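Fumarate lyase (Mesorhizobium sp., PDB 3C8T) belongs to the fumarate lyase superfamily of mainly helical enzymes, which work as tetramers, and is itself a four-chain assembly. Local coordinates at residues 24-27 and 28-32; 103-106 and 107-111; 110-113 and 114-117. All coordinates share one frame; numbering follows the deposited sequence.

Contact 1: residues 24-27 and 28-32; sequences QSFI and SRCVE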
ATOM      1  N   GLN A  24     -15.034 -24.761  10.202  1.00 37.19           N
ATOM      2  CA  GLN A  24     -15.525 -25.610  11.293  1.00 37.41           C
ATOM      3  C   GLN A  24     -15.390 -24.883  12.615  1.00 37.08           C
ATOM      4  O   GLN A  24     -16.327 -24.845  13.431  1.00 37.55           O
ATOM      5  CB  GLN A  24     -14.728 -26.917  11.332  1.00 37.86           C
ATOM      6  CG  GLN A  24     -14.869 -27.832  10.045  1.00 42.63           C
ATOM      7  CD  GLN A  24     -14.316 -27.261   8.678  1.00 49.24           C
ATOM      8  OE1 GLN A  24     -13.584 -26.244   8.598  1.00 50.37           O
ATOM      9  NE2 GLN A  24     -14.682 -27.952   7.593  1.00 52.09           N
ATOM     10  N   SER A  25     -14.209 -24.321  12.844  1.00 35.77           N
ATOM     11  CA  SER A  25     -13.995 -23.536  14.032  1.00 35.30           C
ATOM     12  C   SER A  25     -14.903 -22.279  14.067  1.00 34.04           C
ATOM     13  O   SER A  25     -15.508 -22.000  15.077  1.00 34.51           O
ATOM     14  CB  SER A  25     -12.506 -23.202  14.191  1.00 34.63           C
ATOM     15  OG  SER A  25     -12.317 -22.588  15.439  1.00 37.07           O
ATOM     16  N   PHE A  26     -15.030 -21.563  12.962  1.00 33.62           N
ATOM     17  CA  PHE A  26     -15.893 -20.363  12.899  1.00 33.33           C
ATOM     18  C   PHE A  26     -17.323 -20.710  13.277  1.00 32.46           C
ATOM     19  O   PHE A  26     -17.883 -20.145  14.206  1.00 33.00           O
ATOM     20  CB  PHE A  26     -15.849 -19.717  11.503  1.00 32.81           C
ATOM     21  CG  PHE A  26     -16.676 -18.451  11.384  1.00 34.31           C
ATOM     22  CD1 PHE A  26     -16.313 -17.296  12.082  1.00 33.68           C
ATOM     23  CD2 PHE A  26     -17.791 -18.403  10.544  1.00 32.66           C
ATOM     24  CE1 PHE A  26     -17.058 -16.117  11.975  1.00 36.39           C
ATOM     25  CE2 PHE A  26     -18.540 -17.221  10.429  1.00 33.83           C
ATOM     26  CZ  PHE A  26     -18.181 -16.079  11.161  1.00 33.80           C
ATOM     27  N   ILE A  27     -17.894 -21.665  12.555  1.00 33.26           N
ATOM     28  CA  ILE A  27     -19.211 -22.229  12.831  1.00 33.15           C
ATOM     29  C   ILE A  27     -19.378 -22.638  14.276  1.00 32.97           C
ATOM     30  O   ILE A  27     -20.365 -22.258  14.894  1.00 32.81           O
ATOM     31  CB  ILE A  27     -19.567 -23.429  11.870  1.00 34.17           C
ATOM     32  CG1 ILE A  27     -19.668 -22.922  10.420  1.00 35.18           C
ATOM     33  CG2 ILE A  27     -20.854 -24.187  12.356  1.00 34.03           C
ATOM     34  CD1 ILE A  27     -20.536 -21.635  10.240  1.00 36.35           C
ATOM     35  N   SER A  28     -18.439 -23.388  14.847  1.00 33.47           N
ATOM     36  CA  SER A  28     -18.616 -23.762  16.276  1.00 34.89           C
ATOM     37  C   SER A  28     -18.674 -22.539  17.252  1.00 34.68           C
ATOM     38  O   SER A  28     -19.436 -22.564  18.245  1.00 35.46           O
ATOM     39  CB  SER A  28     -17.609 -24.821  16.715  1.00 34.51           C
ATOM     40  OG  SER A  28     -16.359 -24.224  16.913  1.00 40.45           O
ATOM     41  N   ARG A  29     -17.926 -21.473  16.951  1.00 34.12           N
ATOM     42  CA  ARG A  29     -18.031 -20.205  17.711  1.00 34.44           C
ATOM     43  C   ARG A  29     -19.366 -19.506  17.467  1.00 33.80           C
ATOM     44  O   ARG A  29     -19.877 -18.855  18.363  1.00 33.59           O
ATOM     45  CB  ARG A  29     -16.906 -19.206  17.384  1.00 34.78           C
ATOM     46  CG  ARG A  29     -15.444 -19.711  17.391  1.00 37.31           C
ATOM     47  CD  ARG A  29     -15.106 -20.799  18.405  1.00 43.00           C
ATOM     48  NE  ARG A  29     -15.133 -20.358  19.801  1.00 46.24           N
ATOM     49  CZ  ARG A  29     -14.048 -20.128  20.549  1.00 48.21           C
ATOM     50  NH1 ARG A  29     -14.172 -19.733  21.812  1.00 48.50           N
ATOM     51  NH2 ARG A  29     -12.840 -20.261  20.028  1.00 49.77           N
ATOM     52  N   CYS A  30     -19.901 -19.641  16.248  1.00 33.55           N
ATOM     53  CA  CYS A  30     -21.240 -19.159  15.891  1.00 33.81           C
ATOM     54  C   CYS A  30     -22.342 -19.810  16.711  1.00 34.71           C
ATOM     55  O   CYS A  30     -23.218 -19.115  17.257  1.00 34.31           O
ATOM     56  CB  CYS A  30     -21.519 -19.308  14.392  1.00 33.44           C
ATOM     57  SG  CYS A  30     -20.659 -18.070  13.296  1.00 34.73           S
ATOM     58  N   VAL A  31     -22.284 -21.141  16.820  1.00 35.39           N
ATOM     59  CA  VAL A  31     -23.157 -21.889  17.720  1.00 35.51           C
ATOM     60  C   VAL A  31     -22.943 -21.439  19.170  1.00 36.51           C
ATOM     61  O   VAL A  31     -23.924 -21.132  19.880  1.00 38.25           O
ATOM     62  CB  VAL A  31     -22.924 -23.426  17.585  1.00 35.82           C
ATOM     63  CG1 VAL A  31     -23.856 -24.188  18.493  1.00 36.60           C
ATOM     64  CG2 VAL A  31     -23.093 -23.880  16.136  1.00 34.03           C
ATOM     65  N   GLU A  32     -21.677 -21.369  19.607  1.00 36.42           N
ATOM     66  CA  GLU A  32     -21.347 -20.900  20.961  1.00 36.76           C
ATOM     67  C   GLU A  32     -22.026 -19.570  21.288  1.00 35.17           C
ATOM     68  O   GLU A  32     -22.592 -19.400  22.367  1.00 35.62           O
ATOM     69  CB  GLU A  32     -19.813 -20.867  21.195  1.00 36.49           C
ATOM     70  CG  GLU A  32     -19.410 -20.167  22.483  1.00 39.88           C
ATOM     71  CD  GLU A  32     -17.908 -20.122  22.753  1.00 40.97           C
ATOM     72  OE1 GLU A  32     -17.096 -20.656  21.942  1.00 45.30           O
ATOM     73  OE2 GLU A  32     -17.537 -19.542  23.814  1.00 45.60           O
TER

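Contact 2: residues 103-106 and 107-111; sequences TTQD and IMDTA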
ATOM      1  N   THR A 103     -28.958  -9.985  14.545  1.00 32.18           N
ATOM      2  CA  THR A 103     -28.686  -9.934  13.122  1.00 30.63           C
ATOM      3  C   THR A 103     -27.426 -10.796  12.817  1.00 31.01           C
ATOM      4  O   THR A 103     -26.641 -11.167  13.718  1.00 30.74           O
ATOM      5  CB  THR A 103     -28.543  -8.474  12.580  1.00 31.27           C
ATOM      6  OG1 THR A 103     -28.542  -8.489  11.137  1.00 31.20           O
ATOM      7  CG2 THR A 103     -27.226  -7.809  13.046  1.00 28.94           C
ATOM      8  N   THR A 104     -27.253 -11.123  11.545  1.00 30.28           N
ATOM      9  CA  THR A 104     -26.109 -11.884  11.048  1.00 30.43           C
ATOM     10  C   THR A 104     -24.729 -11.323  11.468  1.00 30.07           C
ATOM     11  O   THR A 104     -23.900 -12.072  12.020  1.00 30.25           O
ATOM     12  CB  THR A 104     -26.231 -12.052   9.516  1.00 30.59           C
ATOM     13  OG1 THR A 104     -27.347 -12.898   9.272  1.00 31.18           O
ATOM     14  CG2 THR A 104     -24.970 -12.688   8.907  1.00 29.90           C
ATOM     15  N   GLN A 105     -24.493 -10.024  11.247  1.00 28.99           N
ATOM     16  CA  GLN A 105     -23.201  -9.428  11.680  1.00 28.89           C
ATOM     17  C   GLN A 105     -22.917  -9.490  13.194  1.00 29.19           C
ATOM     18  O   GLN A 105     -21.734  -9.476  13.635  1.00 29.14           O
ATOM     19  CB  GLN A 105     -23.053  -7.991  11.180  1.00 28.84           C
ATOM     20  CG  GLN A 105     -21.603  -7.545  11.102  1.00 27.82           C
ATOM     21  CD  GLN A 105     -21.443  -6.071  10.756  1.00 26.99           C
ATOM     22  OE1 GLN A 105     -22.430  -5.364  10.505  1.00 26.04           O
ATOM     23  NE2 GLN A 105     -20.200  -5.597  10.752  1.00 22.56           N
ATOM     24  N   ASP A 106     -23.971  -9.560  14.001  1.00 29.02           N
ATOM     25  CA  ASP A 106     -23.773  -9.768  15.439  1.00 29.85           C
ATOM     26  C   ASP A 106     -23.067 -11.099  15.684  1.00 29.14           C
ATOM     27  O   ASP A 106     -22.090 -11.168  16.403  1.00 29.43           O
ATOM     28  CB  ASP A 106     -25.091  -9.776  16.185  1.00 29.33           C
ATOM     29  CG  ASP A 106     -25.748  -8.439  16.217  1.00 32.56           C
ATOM     30  OD1 ASP A 106     -25.068  -7.404  16.021  1.00 36.65           O
ATOM     31  OD2 ASP A 106     -26.965  -8.419  16.463  1.00 32.38           O
ATOM     32  N   ILE A 107     -23.586 -12.158  15.071  1.00 30.20           N
ATOM     33  CA  ILE A 107     -23.071 -13.502  15.301  1.00 29.25           C
ATOM     34  C   ILE A 107     -21.693 -13.657  14.687  1.00 29.10           C
ATOM     35  O   ILE A 107     -20.794 -14.247  15.329  1.00 29.44           O
ATOM     36  CB  ILE A 107     -24.014 -14.617  14.766  1.00 29.24           C
ATOM     37  CG1 ILE A 107     -25.463 -14.429  15.253  1.00 30.68           C
ATOM     38  CG2 ILE A 107     -23.494 -16.003  15.188  1.00 29.34           C
ATOM     39  CD1 ILE A 107     -25.670 -14.339  16.790  1.00 28.19           C
ATOM     40  N   MET A 108     -21.525 -13.113  13.471  1.00 28.46           N
ATOM     41  CA  MET A 108     -20.234 -13.168  12.738  1.00 28.00           C
ATOM     42  C   MET A 108     -19.127 -12.312  13.367  1.00 28.58           C
ATOM     43  O   MET A 108     -17.987 -12.771  13.445  1.00 28.67           O
ATOM     44  CB  MET A 108     -20.432 -12.802  11.267  1.00 28.49           C
ATOM     45  CG  MET A 108     -21.295 -13.809  10.493  1.00 28.44           C
ATOM     46  SD  MET A 108     -21.517 -13.474   8.701  1.00 27.01           S
ATOM     47  CE  MET A 108     -19.867 -13.972   8.162  1.00 29.99           C
ATOM     48  N   ASP A 109     -19.467 -11.107  13.851  1.00 28.03           N
ATOM     49  CA  ASP A 109     -18.525 -10.255  14.579  1.00 28.09           C
ATOM     50  C   ASP A 109     -18.102 -10.891  15.894  1.00 28.09           C
ATOM     51  O   ASP A 109     -16.915 -10.946  16.245  1.00 27.92           O
ATOM     52  CB  ASP A 109     -19.177  -8.908  14.917  1.00 28.30           C
ATOM     53  CG  ASP A 109     -18.966  -7.831  13.834  1.00 29.83           C
ATOM     54  OD1 ASP A 109     -18.310  -8.087  12.816  1.00 29.49           O
ATOM     55  OD2 ASP A 109     -19.461  -6.699  14.026  1.00 31.66           O
ATOM     56  N   THR A 110     -19.087 -11.379  16.626  1.00 28.43           N
ATOM     57  CA  THR A 110     -18.827 -12.002  17.930  1.00 27.23           C
ATOM     58  C   THR A 110     -18.041 -13.287  17.818  1.00 26.95           C
ATOM     59  O   THR A 110     -17.092 -13.480  18.570  1.00 27.61           O
ATOM     60  CB  THR A 110     -20.126 -12.243  18.729  1.00 28.00           C
ATOM     61  OG1 THR A 110     -20.764 -10.986  19.002  1.00 27.51           O
ATOM     62  CG2 THR A 110     -19.783 -12.937  20.062  1.00 26.14           C
ATOM     63  N   ALA A 111     -18.408 -14.170  16.894  1.00 27.33           N
ATOM     64  CA  ALA A 111     -17.592 -15.376  16.628  1.00 27.44           C
ATOM     65  C   ALA A 111     -16.166 -15.045  16.206  1.00 28.09           C
ATOM     66  O   ALA A 111     -15.225 -15.743  16.591  1.00 27.49           O
ATOM     67  CB  ALA A 111     -18.247 -16.259  15.565  1.00 27.90           C
TER

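Contact 3: residues 110-113 and 114-117; sequences TATV and LQIR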
ATOM      1  N   THR A 110     -19.087 -11.379  16.626  1.00 28.43           N
ATOM      2  CA  THR A 110     -18.827 -12.002  17.930  1.00 27.23           C
ATOM      3  C   THR A 110     -18.041 -13.287  17.818  1.00 26.95           C
ATOM      4  O   THR A 110     -17.092 -13.480  18.570  1.00 27.61           O
ATOM      5  CB  THR A 110     -20.126 -12.243  18.729  1.00 28.00           C
ATOM      6  OG1 THR A 110     -20.764 -10.986  19.002  1.00 27.51           O
ATOM      7  CG2 THR A 110     -19.783 -12.937  20.062  1.00 26.14           C
ATOM      8  N   ALA A 111     -18.408 -14.170  16.894  1.00 27.33           N
ATOM      9  CA  ALA A 111     -17.592 -15.376  16.628  1.00 27.44           C
ATOM     10  C   ALA A 111     -16.166 -15.045  16.206  1.00 28.09           C
ATOM     11  O   ALA A 111     -15.225 -15.743  16.591  1.00 27.49           O
ATOM     12  CB  ALA A 111     -18.247 -16.259  15.565  1.00 27.90           C
ATOM     13  N   THR A 112     -16.018 -14.006  15.368  1.00 29.16           N
ATOM     14  CA  THR A 112     -14.689 -13.475  15.000  1.00 29.24           C
ATOM     15  C   THR A 112     -13.919 -13.037  16.224  1.00 29.36           C
ATOM     16  O   THR A 112     -12.735 -13.364  16.360  1.00 29.49           O
ATOM     17  CB  THR A 112     -14.785 -12.334  13.950  1.00 30.19           C
ATOM     18  OG1 THR A 112     -15.417 -12.857  12.779  1.00 29.21           O
ATOM     19  CG2 THR A 112     -13.412 -11.756  13.567  1.00 31.44           C
ATOM     20  N   VAL A 113     -14.569 -12.295  17.119  1.00 29.16           N
ATOM     21  CA  VAL A 113     -13.902 -11.870  18.353  1.00 28.56           C
ATOM     22  C   VAL A 113     -13.434 -13.081  19.195  1.00 28.40           C
ATOM     23  O   VAL A 113     -12.341 -13.078  19.747  1.00 28.82           O
ATOM     24  CB  VAL A 113     -14.764 -10.832  19.140  1.00 28.94           C
ATOM     25  CG1 VAL A 113     -14.349 -10.716  20.586  1.00 26.55           C
ATOM     26  CG2 VAL A 113     -14.704  -9.434  18.450  1.00 29.09           C
ATOM     27  N   LEU A 114     -14.220 -14.143  19.231  1.00 27.77           N
ATOM     28  CA  LEU A 114     -13.830 -15.339  19.966  1.00 28.33           C
ATOM     29  C   LEU A 114     -12.566 -15.991  19.371  1.00 29.36           C
ATOM     30  O   LEU A 114     -11.693 -16.456  20.112  1.00 29.10           O
ATOM     31  CB  LEU A 114     -14.989 -16.362  20.014  1.00 27.13           C
ATOM     32  CG  LEU A 114     -16.209 -15.875  20.810  1.00 26.95           C
ATOM     33  CD1 LEU A 114     -17.413 -16.778  20.531  1.00 25.42           C
ATOM     34  CD2 LEU A 114     -15.896 -15.809  22.272  1.00 25.60           C
ATOM     35  N   GLN A 115     -12.487 -16.051  18.044  1.00 29.33           N
ATOM     36  CA  GLN A 115     -11.284 -16.518  17.385  1.00 30.05           C
ATOM     37  C   GLN A 115     -10.096 -15.581  17.665  1.00 29.77           C
ATOM     38  O   GLN A 115      -9.014 -16.045  18.021  1.00 31.40           O
ATOM     39  CB  GLN A 115     -11.558 -16.592  15.900  1.00 30.83           C
ATOM     40  CG  GLN A 115     -12.533 -17.728  15.466  1.00 31.13           C
ATOM     41  CD  GLN A 115     -12.863 -17.621  13.980  1.00 31.19           C
ATOM     42  OE1 GLN A 115     -13.131 -16.539  13.482  1.00 32.51           O
ATOM     43  NE2 GLN A 115     -12.801 -18.734  13.266  1.00 35.27           N
ATOM     44  N   ILE A 116     -10.282 -14.271  17.495  1.00 29.02           N
ATOM     45  CA  ILE A 116      -9.242 -13.273  17.856  1.00 28.55           C
ATOM     46  C   ILE A 116      -8.679 -13.460  19.292  1.00 30.85           C
ATOM     47  O   ILE A 116      -7.471 -13.297  19.509  1.00 32.18           O
ATOM     48  CB  ILE A 116      -9.733 -11.804  17.615  1.00 28.61           C
ATOM     49  CG1 ILE A 116      -9.989 -11.559  16.090  1.00 27.32           C
ATOM     50  CG2 ILE A 116      -8.721 -10.785  18.086  1.00 22.36           C
ATOM     51  CD1 ILE A 116     -10.660 -10.207  15.758  1.00 27.29           C
ATOM     52  N   ARG A 117      -9.539 -13.788  20.263  1.00 30.19           N
ATOM     53  CA  ARG A 117      -9.063 -14.141  21.595  1.00 30.96           C
ATOM     54  C   ARG A 117      -8.064 -15.308  21.565  1.00 31.72           C
ATOM     55  O   ARG A 117      -6.975 -15.232  22.167  1.00 30.97           O
ATOM     56  CB  ARG A 117     -10.223 -14.463  22.534  1.00 30.06           C
ATOM     57  CG  ARG A 117      -9.723 -14.687  23.945  1.00 32.57           C
ATOM     58  CD  ARG A 117     -10.765 -14.376  24.979  1.00 33.94           C
ATOM     59  NE  ARG A 117     -11.918 -15.245  24.814  1.00 36.34           N
ATOM     60  CZ  ARG A 117     -13.014 -15.152  25.556  1.00 36.69           C
ATOM     61  NH1 ARG A 117     -13.084 -14.233  26.505  1.00 38.87           N
ATOM     62  NH2 ARG A 117     -14.030 -15.963  25.329  1.00 38.66           N
TER
HETATM   63  O   HOH W   1     -13.263 -14.385  11.557  1.00 43.08           O

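Contact 1: residues 24-27 and 28-32
Cys30 meets Phe26, one turn earlier in helix 23-43, an early helix of this mostly helical lyase chain. The contact is a sulfur-aromatic one. Cys30 SG lies over one face of the Phe26 ring, 3.9 Å from its centroid and 21° off the ring normal. It is offset toward the rim, on the side of CE2 and CZ. Two torsions bring the pair together. Phe26 carries CG anti to its backbone N (chi1 -178°), while SG of Cys30 stands beside its own N. Cys30 N also bonds to Phe26 O, at 2.9 Å.

The next side chain of note is that of Ser28. Its OG donates to Ser25 O at 3.0 Å, and Arg29 N donates to the same oxygen at 3.1 Å. Ser25 O is thus gripped twice, once by the helix and once by a side chain. The hydroxyl approaches well to one side of the C=O direction. Arg29 bends at chi2 and chi3, with CG and CD passing close to that same carbonyl.

Further out, Phe26 packs on Ala111, Thr112 and Gln115 of helix 104-140. Tyr8 of the second subunit meets its ring edge-to-face, so this turn also lies at a subunit interface. Ile27, Cys30 and Val31 pack on Leu83 of helix 80-91. The guanidinium of Arg29 has two carboxylate partners: NH2 pairs with Asp118 and NE with Glu32, both in salt bridges. In the latter, Arg29 NE lies 2.9 Å from Glu32 OE1 and reaches it on the syn side, 30° out of the carboxylate plane.

Contact 2: residues 103-106 and 107-111
The backbone from Thr103 to Ala111 enters helix 104-140; its first i to i+4 bond, Ile107 N to Thr103 O, is weak at 3.5 Å, and those after it are of ordinary length. Thr103 sits at the N-cap position, but its side chain makes no capping bond. Asp106 is the N3 residue. Its OD2 accepts from the N-cap N-H, Thr103 N, at 3.2 Å in a nearly straight bond, met from above the carboxylate plane. This is one half of a capping box; the reciprocal bond from the Thr103 side chain is absent.

Thr104 and Met108 lie side by side and point the same way. The methyl CG2 of Thr104 touches Met108 SD at 3.5 Å. Threonine's chi1 of -67° sets this methyl anti to the backbone N and leaves OG1 beside that N. On another side of the helix, the extended Gln105 chain passes across Asp109. Their amide and carboxylate planes are 64° apart, and Gln105 NE2 stays 3.5 Å from Asp109 OD2. The polar ends have other partners: Gln105 OE1 bonds to Arg313, and Asp109 OD2 forms a salt bridge with Arg228.

Asp106 is also held from outside by His225 and by the backbone N of Ser191 and Gly192. Thr110 N donates to Asp106 O at 3.0 Å. This is a buried helix N-terminus with a half capping box, whose acidic and amide side chains bond to the surrounding loops.

Contact 3: residues 110-113 and 114-117
Leu114, Val113 and Thr112 have the most surface buried where the turn 110-113 passes into 114-117. Leu114 folds back along the helix: its CG lies 3.4 Å from Thr110 O, and its CD1 approaches Ala111 CA. The chi1 of -65° puts CG beside the backbone N, close to the preceding turn. Leu114 N bonds to Thr110 O at 3.0 Å. Val113 meets the other segment chiefly through its backbone. Its O accepts from Arg117 N at 2.9 Å.

Thr112 works with both branches. Its methyl CG2 meets Ile116 CD1 at 3.8 Å, the two side chains crossing at a slant. Ile116 N donates to Thr112 O in a nearly straight bond, with an N-H...O angle of 178°. The hydroxyl faces a water. That water donates to Thr112 OG1 and to Gln115 OE1, each at 2.9 Å, and so joins two side chains whose oxygens are 4.4 Å apart. Thr112 OG1 also bonds to Met108 O one turn back.

Outward, Val113 packs on Leu217 and Trp224 in loops, and Arg117 NH2 bonds to Leu215 O at the end of helix 204-215. On the side that faces helix 23-43, Thr110 packs on Thr33 of that helix.

How the contacts relate
Contact 1 comes first along the chain, on helix 23-43. Contacts 2 and 3 follow on helix 104-140 and share Thr110 and Ala111, so they form one continuous run from the helix start. The three centres lie about 10 to 11 Å apart, on the same side of the chain's centre. Contact 1 touches both others. Ala111 packs against Arg29 and Cys30, while Phe26 reaches Met108 O. Contact 1 faces part of contacts 2 and 3 across the interface of helices 23-43 and 104-140; other sides of helix 104-140 meet loops and helix 315-344. Phe26 and Met108 both meet Tyr8 of the second subunit, which places the edge of this interface at a subunit boundary.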